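Local atomic coordinates of endoglucanase (Ruminococcus champanellensis, PDB entry 6WQV), a protein that cleaves cellulose as a family 5 endoglucanase of broad specificity, probably hydrolysing internal beta-1,4 linkages of related plant polysaccharides such as xylan as well. Residues 26-31 and 319-324; 61-66 and 105-110; 73-78 and 113-118; 157-162 and 206-211. All coordinates share one frame; numbering follows the deposited sequence.

Interaction 1. Residues 26-31 and 319-324; sequences GWNLGN and IWWDNN. With BGC (beta-D-glucopyranose), chain E; GLC (alpha-D-glucopyranose), chain B.
Trp-321 lays its indole against Asn-28 and Gly-30 of segment 26-31 while holding sugar on its other side. Its CG is anti to the backbone N (chi1 176°), which carries the ring from CB toward the glycan. From there CE3 abuts CB of Asn-28, 3.5 Å away, and CZ3 lies by OD1 of the same amide. CH2, at the far rim, has CA of Gly-30 over one face in a CH-pi contact at 3.6 Å. The opposite face carries C3 of the alpha-glucose GLC. At the pyrrole edge, NE1 donates to O2 of the beta-glucose BGC at 3.1 Å. Asn-31 ND2 donates to O3 of that sugar at 2.9 Å, and Asn-323 ND2, also hydrogen-bonded to Glu-331 O, reaches O3 as well. An alanine in place of Trp-321 would probably leave BGC O2 without its indole donor and GLC without the surface it rests on.

Beneath the site the strands run parallel, and Trp-320 O accepts two N-H groups of Asn-28: the backbone N at 2.8 Å and ND2 at 3.1 Å, the latter from well above the carbonyl plane. Asn-28 OD1 turns instead to Arg-75. On the face that bears Trp-27, NE1 of that indole donates to Asp-322 OD2 (2.8 Å), the two planes standing 70° apart. Asp-322 OD1 receives Asn-324 N in an Asx turn, so both carboxylate oxygens are engaged. The contact thus divides its chemistry: buried hydrogen bonds join the strands, while the Trp-321 indole and the amides of Asn-31 and Asn-323 bind the glycan.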
# COMPACT_ATOMS: atom_id res chain seq x y z
N GLY A 26 -5.74 -7.02 -6.41
CA GLY A 26 -6.07 -6.42 -5.13
C GLY A 26 -6.74 -5.05 -5.25
O GLY A 26 -6.73 -4.41 -6.31
N TRP A 27 -7.27 -4.60 -4.11
CA TRP A 27 -8.03 -3.36 -3.99
C TRP A 27 -7.64 -2.68 -2.69
O TRP A 27 -7.55 -3.33 -1.64
CB TRP A 27 -9.52 -3.71 -3.98
CG TRP A 27 -10.53 -2.61 -3.93
CD1 TRP A 27 -11.10 -1.97 -5.00
CD2 TRP A 27 -11.15 -2.07 -2.76
NE1 TRP A 27 -12.04 -1.06 -4.56
CE2 TRP A 27 -12.08 -1.10 -3.19
CE3 TRP A 27 -11.01 -2.31 -1.39
CZ2 TRP A 27 -12.86 -0.36 -2.29
CZ3 TRP A 27 -11.80 -1.58 -0.49
CH2 TRP A 27 -12.71 -0.62 -0.95
N ASN A 28 -7.37 -1.37 -2.78
CA ASN A 28 -7.04 -0.55 -1.61
C ASN A 28 -8.30 0.11 -1.07
O ASN A 28 -9.06 0.73 -1.83
CB ASN A 28 -6.10 0.61 -1.96
CG ASN A 28 -4.64 0.21 -2.05
OD1 ASN A 28 -3.92 0.17 -1.05
ND2 ASN A 28 -4.18 -0.03 -3.27
N LEU A 29 -8.48 0.05 0.26
CA LEU A 29 -9.48 0.84 0.98
C LEU A 29 -8.93 2.25 1.22
O LEU A 29 -8.53 2.63 2.32
CB LEU A 29 -9.80 0.15 2.30
CG LEU A 29 -10.92 0.74 3.17
CD1 LEU A 29 -12.29 0.52 2.54
CD2 LEU A 29 -10.89 0.17 4.57
N GLY A 30 -8.91 3.02 0.14
CA GLY A 30 -8.22 4.30 0.17
C GLY A 30 -9.01 5.43 0.80
O GLY A 30 -10.25 5.45 0.81
N ASN A 31 -8.27 6.43 1.31
CA ASN A 31 -8.83 7.65 1.91
C ASN A 31 -9.79 7.35 3.07
O ASN A 31 -10.76 8.08 3.30
CB ASN A 31 -9.50 8.55 0.87
CG ASN A 31 -8.51 9.40 0.09
OD1 ASN A 31 -7.30 9.21 0.20
ND2 ASN A 31 -9.03 10.34 -0.68
N ILE A 319 -2.58 -3.82 -7.30
CA ILE A 319 -3.59 -3.44 -6.32
C ILE A 319 -4.12 -2.04 -6.66
O ILE A 319 -3.39 -1.05 -6.54
CB ILE A 319 -3.05 -3.49 -4.88
CG1 ILE A 319 -2.34 -4.81 -4.61
CG2 ILE A 319 -4.18 -3.27 -3.88
CD1 ILE A 319 -1.94 -5.03 -3.14
N TRP A 320 -5.40 -1.97 -7.04
CA TRP A 320 -6.01 -0.71 -7.45
C TRP A 320 -6.17 0.22 -6.24
O TRP A 320 -6.57 -0.22 -5.16
CB TRP A 320 -7.39 -0.97 -8.09
CG TRP A 320 -8.10 0.31 -8.49
CD1 TRP A 320 -8.87 1.12 -7.70
CD2 TRP A 320 -8.07 0.94 -9.78
NE1 TRP A 320 -9.30 2.21 -8.40
CE2 TRP A 320 -8.84 2.12 -9.69
CE3 TRP A 320 -7.47 0.62 -10.99
CZ2 TRP A 320 -9.01 2.98 -10.77
CZ3 TRP A 320 -7.65 1.46 -12.07
CH2 TRP A 320 -8.42 2.63 -11.95
N TRP A 321 -5.90 1.51 -6.43
CA TRP A 321 -6.11 2.52 -5.39
C TRP A 321 -7.53 3.08 -5.53
O TRP A 321 -7.81 3.83 -6.46
CB TRP A 321 -5.09 3.64 -5.51
CG TRP A 321 -5.30 4.74 -4.53
CD1 TRP A 321 -5.80 5.98 -4.78
CD2 TRP A 321 -5.03 4.69 -3.13
NE1 TRP A 321 -5.87 6.71 -3.62
CE2 TRP A 321 -5.40 5.94 -2.59
CE3 TRP A 321 -4.52 3.71 -2.28
CZ2 TRP A 321 -5.27 6.22 -1.24
CZ3 TRP A 321 -4.39 4.00 -0.94
CH2 TRP A 321 -4.75 5.25 -0.43
N ASP A 322 -8.43 2.73 -4.60
CA ASP A 322 -9.83 3.16 -4.66
C ASP A 322 -10.12 4.13 -3.52
O ASP A 322 -10.27 3.72 -2.36
CB ASP A 322 -10.78 1.95 -4.60
CG ASP A 322 -12.19 2.31 -5.01
OD1 ASP A 322 -12.58 3.48 -4.84
OD2 ASP A 322 -12.91 1.40 -5.49
N ASN A 323 -10.21 5.42 -3.84
CA ASN A 323 -10.50 6.43 -2.84
C ASN A 323 -11.95 6.88 -2.85
O ASN A 323 -12.28 7.91 -2.24
CB ASN A 323 -9.57 7.64 -2.98
CG ASN A 323 -9.80 8.42 -4.25
OD1 ASN A 323 -10.61 8.05 -5.11
ND2 ASN A 323 -9.09 9.54 -4.38
N ASN A 324 -12.84 6.14 -3.52
CA ASN A 324 -14.28 6.38 -3.44
C ASN A 324 -14.67 7.77 -3.96
O ASN A 324 -15.69 8.32 -3.56
CB ASN A 324 -14.80 6.17 -2.01
CG ASN A 324 -16.31 6.07 -1.93
OD1 ASN A 324 -16.93 5.38 -2.72
ND2 ASN A 324 -16.90 6.76 -0.96
C2 BGC E . -5.55 10.26 -2.68
C3 BGC E . -5.97 11.69 -2.49
C4 BGC E . -5.54 12.24 -1.15
C5 BGC E . -4.06 12.06 -0.93
C6 BGC E . -3.56 12.43 0.43
C1 BGC E . -4.06 10.08 -2.46
O2 BGC E . -5.90 9.80 -4.00
O3 BGC E . -7.43 11.77 -2.62
O4 BGC E . -5.78 13.70 -1.11
O5 BGC E . -3.70 10.63 -1.12
O6 BGC E . -2.13 12.41 0.44
C1 GLC B . 0.33 7.43 -3.11
C2 GLC B . -0.38 7.39 -1.77
C3 GLC B . -1.84 7.53 -1.71
C4 GLC B . -2.31 8.63 -2.63
C5 GLC B . -1.90 8.23 -4.03
C6 GLC B . -2.47 9.10 -5.13
O1 GLC B . 0.55 6.24 -3.73
O2 GLC B . 0.10 6.20 -1.07
O3 GLC B . -2.19 7.85 -0.31
O4 GLC B . -3.73 8.77 -2.50
O5 GLC B . -0.42 8.29 -4.12
O6 GLC B . -2.02 10.38 -5.04
O HOH W 1 -11.97 10.38 -1.12

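Interaction 2. Residues 61-66 and 105-110; sequences AMIDKV and NYVIDN
The amide of Asn-110 and the carboxylate of Asp-64 meet edge-on, their planes 78° apart. Asp-64 OD1 lies almost exactly in the amide plane of Asn-110 and accepts from ND2 at 2.8 Å, in a nearly straight bond of 161°. ND2 also makes a weak bond back to Tyr-106 O, which ties the amide to its own segment. The Tyr-106 ring is approached obliquely by Ile-63 CG1, but it is CB of the tyrosine that the isoleucine presses, at 3.8 Å from CG1; the phenol end leads away and its OH is hydrogen-bonded to Arg-99.

Ile-63 is the apolar centre of the contact. With CG2 anti to its backbone N, that methyl reaches Tyr-106 O at 3.7 Å, Val-107 CG2 at 4.1 Å and Asn-110 ND2 at 3.8 Å. The same residue packs on Trp-27, while Val-107 packs inward on Cys-114, so two helices of the outer layer, 60-68 and 94-108, meet over the barrel strands.

Asp-64 OD1 has a second partner in the salt bridge to Lys-60. The lysine charge and the amide N-H together would probably stabilise the carboxylate at the partly exposed edge, outside the aliphatic packing around Ile-63.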
# COMPACT_ATOMS: atom_id res chain seq x y z
N ALA A 61 -20.23 -5.51 4.13
CA ALA A 61 -20.89 -5.60 2.83
C ALA A 61 -20.06 -4.97 1.72
O ALA A 61 -20.10 -5.42 0.56
CB ALA A 61 -22.26 -4.92 2.90
N MET A 62 -19.31 -3.91 2.03
CA MET A 62 -18.46 -3.31 1.01
C MET A 62 -17.35 -4.25 0.60
O MET A 62 -17.06 -4.40 -0.60
CB MET A 62 -17.87 -2.00 1.52
CG MET A 62 -18.89 -0.91 1.75
SD MET A 62 -18.16 0.45 2.69
CE MET A 62 -19.62 1.38 3.09
N ILE A 63 -16.72 -4.91 1.58
CA ILE A 63 -15.64 -5.84 1.29
C ILE A 63 -16.18 -7.08 0.58
O ILE A 63 -15.54 -7.63 -0.32
CB ILE A 63 -14.87 -6.19 2.57
CG1 ILE A 63 -14.33 -4.93 3.25
CG2 ILE A 63 -13.72 -7.14 2.27
CD1 ILE A 63 -13.52 -4.05 2.36
N ASP A 64 -17.38 -7.54 0.98
CA ASP A 64 -18.03 -8.63 0.24
C ASP A 64 -18.16 -8.28 -1.25
O ASP A 64 -17.99 -9.13 -2.13
CB ASP A 64 -19.44 -8.90 0.77
CG ASP A 64 -19.48 -9.51 2.16
OD1 ASP A 64 -18.43 -9.88 2.72
OD2 ASP A 64 -20.61 -9.64 2.70
N LYS A 65 -18.54 -7.03 -1.54
CA LYS A 65 -18.71 -6.59 -2.92
C LYS A 65 -17.38 -6.55 -3.67
O LYS A 65 -17.31 -6.93 -4.84
CB LYS A 65 -19.39 -5.22 -2.94
CG LYS A 65 -19.68 -4.66 -4.31
CD LYS A 65 -20.72 -5.48 -5.04
CE LYS A 65 -21.15 -4.76 -6.31
NZ LYS A 65 -22.24 -5.47 -7.01
N VAL A 66 -16.32 -6.07 -3.00
CA VAL A 66 -14.99 -6.11 -3.58
C VAL A 66 -14.61 -7.53 -3.99
O VAL A 66 -14.13 -7.77 -5.10
CB VAL A 66 -13.99 -5.49 -2.59
CG1 VAL A 66 -12.56 -5.73 -3.02
CG2 VAL A 66 -14.28 -3.99 -2.43
N ASN A 105 -10.59 -7.67 9.86
CA ASN A 105 -11.38 -8.89 9.92
C ASN A 105 -12.41 -8.97 8.80
O ASN A 105 -12.74 -10.08 8.35
CB ASN A 105 -12.04 -9.06 11.29
CG ASN A 105 -11.08 -9.52 12.35
OD1 ASN A 105 -9.98 -10.01 12.05
ND2 ASN A 105 -11.47 -9.37 13.60
N TYR A 106 -12.95 -7.83 8.34
CA TYR A 106 -13.85 -7.89 7.19
C TYR A 106 -13.17 -8.60 6.01
O TYR A 106 -13.81 -9.33 5.24
CB TYR A 106 -14.25 -6.49 6.70
CG TYR A 106 -15.06 -5.60 7.63
CD1 TYR A 106 -15.87 -6.11 8.62
CD2 TYR A 106 -15.00 -4.22 7.47
CE1 TYR A 106 -16.59 -5.25 9.46
CE2 TYR A 106 -15.72 -3.37 8.28
CZ TYR A 106 -16.51 -3.89 9.27
OH TYR A 106 -17.22 -3.04 10.09
N VAL A 107 -11.86 -8.36 5.85
CA VAL A 107 -11.07 -8.94 4.77
C VAL A 107 -10.69 -10.37 5.09
O VAL A 107 -10.93 -11.30 4.31
CB VAL A 107 -9.82 -8.06 4.53
CG1 VAL A 107 -8.97 -8.62 3.40
CG2 VAL A 107 -10.21 -6.60 4.27
N ILE A 108 -10.07 -10.58 6.27
CA ILE A 108 -9.58 -11.90 6.63
C ILE A 108 -10.72 -12.91 6.68
O ILE A 108 -10.58 -14.05 6.24
CB ILE A 108 -8.80 -11.83 7.96
CG1 ILE A 108 -7.50 -11.05 7.74
CG2 ILE A 108 -8.55 -13.22 8.53
CD1 ILE A 108 -6.47 -11.78 6.88
N ASP A 109 -11.86 -12.51 7.24
CA ASP A 109 -12.99 -13.43 7.39
C ASP A 109 -13.69 -13.71 6.07
O ASP A 109 -14.57 -14.57 6.02
CB ASP A 109 -14.00 -12.86 8.37
CG ASP A 109 -13.46 -12.76 9.77
OD1 ASP A 109 -12.47 -13.46 10.09
OD2 ASP A 109 -14.02 -11.98 10.56
N ASN A 110 -13.34 -12.98 5.01
CA ASN A 110 -13.77 -13.28 3.66
C ASN A 110 -12.79 -14.19 2.92
O ASN A 110 -12.90 -14.34 1.70
CB ASN A 110 -13.97 -12.00 2.87
CG ASN A 110 -15.41 -11.57 2.81
OD1 ASN A 110 -16.29 -12.39 2.56
ND2 ASN A 110 -15.67 -10.29 3.04

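Interaction 3. Residues 73-78 and 113-118; sequences TVRVPV and YCILNI
Val-74, Val-76, Tyr-113 and Ile-115 exchange the backbone hydrogen bonds of two parallel strands. Val-74 N donates to Tyr-113 O at 2.9 Å. Val-74 O accepts from Ile-115 N at 3.0 Å, and Val-76 N closes on Ile-115 O at 2.7 Å. The ladder then breaks: Asn-117 N stands 3.7 Å from Val-76 O, too far to bond, and this buried N-H has no partner in the model. The asparagine side chain takes over. Its CG lies between the backbone N and the carbonyl carbon (chi1 79°), which turns OD1 across to accept Val-78 N at 3.0 Å in a bond of 165°. ND2 is satisfied by His-119 ND1.

That same ND2 sits over one face of the Arg-75 guanidinium, 3.4 Å from NH2, with the amide and guanidinium planes 83° apart. Both atoms are donors, so this is packing without a bond. Arg-75 reaches this point on a chain extended from CG to NE, running past Ile-115 CG2, and its nitrogens find acceptors elsewhere: NE in the salt bridge to Glu-160, NH1 at Asn-28 and Gln-288, NH2 at Asn-163. On the face bearing Val-76 the meeting is apolar, Val-76 CG2 against Cys-114 SG, and near the strand ends Val-78 CG2 touches Leu-116 CD1 at 3.6 Å.

Helix 94-108 makes the beta-alpha-beta crossover between these strands. With every guanidinium nitrogen engaged, the arginine is probably fixed in rotation. Its side chain comes within about 5 Å of the bound GLC (nearest atoms), and its charge is likely to polarise the amides and carboxylate gathered around it.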
# COMPACT_ATOMS: atom_id res chain seq x y z
N THR A 73 -7.68 -9.74 -2.61
CA THR A 73 -6.72 -9.11 -1.71
C THR A 73 -7.18 -7.69 -1.47
O THR A 73 -7.59 -7.00 -2.40
CB THR A 73 -5.33 -9.10 -2.37
OG1 THR A 73 -4.87 -10.45 -2.55
CG2 THR A 73 -4.31 -8.36 -1.55
N VAL A 74 -7.12 -7.25 -0.21
CA VAL A 74 -7.42 -5.87 0.16
C VAL A 74 -6.23 -5.31 0.92
O VAL A 74 -5.79 -5.89 1.92
CB VAL A 74 -8.71 -5.75 0.99
CG1 VAL A 74 -8.90 -4.32 1.48
CG2 VAL A 74 -9.90 -6.21 0.17
N ARG A 75 -5.70 -4.19 0.43
CA ARG A 75 -4.73 -3.41 1.17
C ARG A 75 -5.49 -2.40 2.02
O ARG A 75 -6.35 -1.67 1.50
CB ARG A 75 -3.75 -2.71 0.23
CG ARG A 75 -2.69 -1.85 0.94
CD ARG A 75 -1.56 -1.64 -0.01
NE ARG A 75 -0.42 -0.81 0.38
CZ ARG A 75 -0.33 0.49 0.17
NH1 ARG A 75 -1.33 1.18 -0.37
NH2 ARG A 75 0.80 1.12 0.50
N VAL A 76 -5.20 -2.40 3.31
CA VAL A 76 -5.84 -1.52 4.29
C VAL A 76 -4.81 -0.48 4.73
O VAL A 76 -4.08 -0.71 5.71
CB VAL A 76 -6.40 -2.31 5.48
CG1 VAL A 76 -7.06 -1.38 6.49
CG2 VAL A 76 -7.40 -3.35 5.00
N PRO A 77 -4.71 0.65 4.03
CA PRO A 77 -3.78 1.70 4.48
C PRO A 77 -4.29 2.33 5.76
O PRO A 77 -5.47 2.67 5.88
CB PRO A 77 -3.79 2.70 3.32
CG PRO A 77 -5.14 2.54 2.69
CD PRO A 77 -5.49 1.07 2.85
N VAL A 78 -3.40 2.47 6.74
CA VAL A 78 -3.77 3.02 8.03
C VAL A 78 -2.78 4.11 8.41
O VAL A 78 -1.57 3.86 8.46
CB VAL A 78 -3.81 1.96 9.13
CG1 VAL A 78 -4.17 2.60 10.47
CG2 VAL A 78 -4.76 0.83 8.77
N TYR A 113 -6.64 -12.20 1.13
CA TYR A 113 -5.37 -11.67 1.60
C TYR A 113 -5.55 -10.22 2.01
O TYR A 113 -6.36 -9.48 1.44
CB TYR A 113 -4.29 -11.80 0.52
CG TYR A 113 -3.90 -13.24 0.35
CD1 TYR A 113 -4.59 -14.07 -0.51
CD2 TYR A 113 -2.88 -13.79 1.11
CE1 TYR A 113 -4.26 -15.40 -0.64
CE2 TYR A 113 -2.54 -15.12 0.99
CZ TYR A 113 -3.23 -15.92 0.12
OH TYR A 113 -2.88 -17.25 -0.00
N CYS A 114 -4.80 -9.81 3.03
CA CYS A 114 -4.90 -8.47 3.59
C CYS A 114 -3.51 -7.93 3.85
O CYS A 114 -2.66 -8.64 4.41
CB CYS A 114 -5.70 -8.50 4.89
SG CYS A 114 -5.99 -6.89 5.62
N ILE A 115 -3.28 -6.69 3.43
CA ILE A 115 -2.03 -5.98 3.67
C ILE A 115 -2.35 -4.82 4.60
O ILE A 115 -3.21 -3.99 4.28
CB ILE A 115 -1.42 -5.46 2.36
CG1 ILE A 115 -1.03 -6.64 1.46
CG2 ILE A 115 -0.20 -4.57 2.64
CD1 ILE A 115 -0.95 -6.25 0.01
N LEU A 116 -1.68 -4.77 5.75
CA LEU A 116 -1.85 -3.73 6.75
C LEU A 116 -0.54 -2.96 6.86
O LEU A 116 0.52 -3.57 7.03
CB LEU A 116 -2.18 -4.38 8.09
CG LEU A 116 -2.28 -3.45 9.30
CD1 LEU A 116 -3.45 -2.50 9.09
CD2 LEU A 116 -2.45 -4.23 10.58
N ASN A 117 -0.61 -1.63 6.79
CA ASN A 117 0.59 -0.79 6.76
C ASN A 117 0.53 0.32 7.81
O ASN A 117 -0.38 0.39 8.64
CB ASN A 117 0.86 -0.23 5.36
CG ASN A 117 -0.01 0.98 5.01
OD1 ASN A 117 -0.77 1.48 5.83
ND2 ASN A 117 0.13 1.46 3.77
N ILE A 118 1.57 1.16 7.81
CA ILE A 118 1.50 2.54 8.28
C ILE A 118 1.58 3.43 7.05
O ILE A 118 2.31 3.12 6.10
CB ILE A 118 2.58 2.89 9.33
CG1 ILE A 118 3.98 3.04 8.74
CG2 ILE A 118 2.63 1.84 10.44
CD1 ILE A 118 5.05 3.37 9.79

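Interaction 4. Residues 157-162 and 206-211; sequences LIFEGM and RCLMVP
Arg-206 folds over Phe-159 through a bend in its chain. The extended first two torsions, CG being anti to the backbone N, set CD over the centre of the phenyl ring, 3.6 Å from its centroid. The bend at chi3 (-48°) then carries NE above the rim near CZ, with the guanidinium tilted 38° from the ring. It also brings NH1 to Leu-157 O, which lies in the guanidinium plane at 3.0 Å. The same carbonyl accepts from a water that in turn takes Cys-207 N, a bridge between the two backbones beside the direct bond. Beyond the segments NE is bonded to Asn-203 and NH2 to Tyr-153 O. A leucine in place of Arg-206 would probably leave Leu-157 O with the water alone of these two donors and the phenyl face less well filled.

Further along, Met-209 N donates to Phe-159 O at 2.8 Å and Gly-161 N to Met-209 O at 3.0 Å. Met-209 SD rests on Ile-158 CG2 at 3.8 Å, and a bend at chi3 (50°) curls CE to Glu-160 OE2 at 3.4 Å. The glutamate is extended beyond CG, and its OE1 is held by Arg-75. On the other face of the sheet Leu-208 CD2 packs on Phe-159 CB at 3.9 Å.

These are adjacent parallel strands of a (beta/alpha)8 barrel, Met-209 and Glu-160 pointing into its interior and Phe-159 outward to the helices. Asn-163 of the glycan pocket directly follows Met-162, as expected of family 5, where this strand end contributes to the active site.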
# COMPACT_ATOMS: atom_id res chain seq x y z
N LEU A 157 -2.48 -12.53 6.25
CA LEU A 157 -2.18 -11.17 6.68
C LEU A 157 -0.71 -10.87 6.46
O LEU A 157 0.17 -11.60 6.96
CB LEU A 157 -2.55 -10.93 8.14
CG LEU A 157 -2.37 -9.51 8.66
CD1 LEU A 157 -3.24 -8.54 7.88
CD2 LEU A 157 -2.67 -9.48 10.15
N ILE A 158 -0.44 -9.79 5.72
CA ILE A 158 0.89 -9.29 5.41
C ILE A 158 1.03 -7.93 6.07
O ILE A 158 0.11 -7.11 6.02
CB ILE A 158 1.01 -9.15 3.88
CG1 ILE A 158 0.86 -10.51 3.19
CG2 ILE A 158 2.31 -8.46 3.49
CD1 ILE A 158 0.54 -10.40 1.71
N PHE A 159 2.18 -7.69 6.69
CA PHE A 159 2.49 -6.36 7.21
C PHE A 159 3.40 -5.62 6.22
O PHE A 159 4.37 -6.19 5.71
CB PHE A 159 3.26 -6.44 8.52
CG PHE A 159 2.56 -7.15 9.65
CD1 PHE A 159 1.19 -7.24 9.74
CD2 PHE A 159 3.32 -7.68 10.68
CE1 PHE A 159 0.60 -7.88 10.82
CE2 PHE A 159 2.75 -8.31 11.75
CZ PHE A 159 1.39 -8.42 11.82
N GLU A 160 3.09 -4.34 5.97
CA GLU A 160 3.88 -3.44 5.14
C GLU A 160 4.41 -2.31 6.01
O GLU A 160 3.63 -1.55 6.59
CB GLU A 160 3.06 -2.87 3.97
CG GLU A 160 3.86 -1.85 3.18
CD GLU A 160 3.18 -1.40 1.93
OE1 GLU A 160 1.98 -1.10 1.98
OE2 GLU A 160 3.87 -1.34 0.89
N GLY A 161 5.75 -2.18 6.09
CA GLY A 161 6.34 -1.39 7.16
C GLY A 161 6.19 0.12 7.04
O GLY A 161 6.15 0.82 8.05
N MET A 162 6.13 0.63 5.80
CA MET A 162 5.98 2.05 5.53
C MET A 162 5.29 2.16 4.18
O MET A 162 5.19 1.19 3.43
CB MET A 162 7.33 2.76 5.43
CG MET A 162 8.14 2.76 6.70
SD MET A 162 9.70 3.61 6.47
CE MET A 162 10.64 2.38 5.58
N ARG A 206 5.72 -14.69 8.87
CA ARG A 206 4.83 -13.85 8.07
C ARG A 206 5.59 -13.17 6.94
O ARG A 206 6.73 -12.73 7.12
CB ARG A 206 4.20 -12.78 8.97
CG ARG A 206 3.09 -11.97 8.32
CD ARG A 206 2.39 -11.02 9.30
NE ARG A 206 2.03 -11.72 10.53
CZ ARG A 206 1.04 -12.60 10.65
NH1 ARG A 206 0.27 -12.90 9.61
NH2 ARG A 206 0.83 -13.20 11.82
N CYS A 207 4.96 -13.05 5.78
CA CYS A 207 5.54 -12.25 4.71
C CYS A 207 5.37 -10.77 5.02
O CYS A 207 4.33 -10.33 5.53
CB CYS A 207 4.90 -12.60 3.37
SG CYS A 207 5.45 -14.18 2.72
N LEU A 208 6.40 -9.98 4.70
CA LEU A 208 6.43 -8.56 5.00
C LEU A 208 6.77 -7.79 3.73
O LEU A 208 7.53 -8.26 2.88
CB LEU A 208 7.50 -8.27 6.05
CG LEU A 208 7.47 -9.12 7.32
CD1 LEU A 208 8.66 -8.75 8.20
CD2 LEU A 208 6.16 -8.96 8.06
N MET A 209 6.20 -6.59 3.62
CA MET A 209 6.41 -5.72 2.46
C MET A 209 7.16 -4.47 2.90
O MET A 209 6.92 -3.93 3.99
CB MET A 209 5.07 -5.33 1.82
CG MET A 209 4.43 -6.43 0.96
SD MET A 209 2.72 -6.08 0.50
CE MET A 209 2.97 -4.45 -0.12
N VAL A 210 8.08 -4.01 2.05
CA VAL A 210 8.86 -2.80 2.29
C VAL A 210 8.92 -1.96 1.02
O VAL A 210 9.07 -2.51 -0.08
CB VAL A 210 10.28 -3.11 2.79
CG1 VAL A 210 10.27 -3.65 4.21
CG2 VAL A 210 11.00 -4.08 1.84
N PRO A 211 8.84 -0.64 1.14
CA PRO A 211 8.97 0.22 -0.05
C PRO A 211 10.39 0.69 -0.29
O PRO A 211 11.19 0.76 0.64
CB PRO A 211 8.09 1.42 0.30
CG PRO A 211 8.34 1.57 1.79
CD PRO A 211 8.49 0.15 2.34
O HOH W 2 1.84 -13.44 5.38

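In the fold
Interactions 1, 3 and 4 join neighbouring strands of one closed eight-stranded parallel barrel. Interaction 1 pairs the first strand with the last, across the 287 residues between its segments, and so shuts the ring; the others fall within that span, the segments of interactions 2 and 3 alternating and interaction 4 coming after both. Strand 26-29 adjoins 73-76, and 113-117 adjoins 157-160. Centres of interactions 1 and 3 lie about 10 Å apart, and those of 3 and 4 about 9 Å. Interaction 2 belongs to the outer helical layer, its centre about 13 Å from that of interaction 1. Interaction 1, which closes the barrel, also supplies Asn-31, Trp-321 and Asn-323 to the glycan pocket.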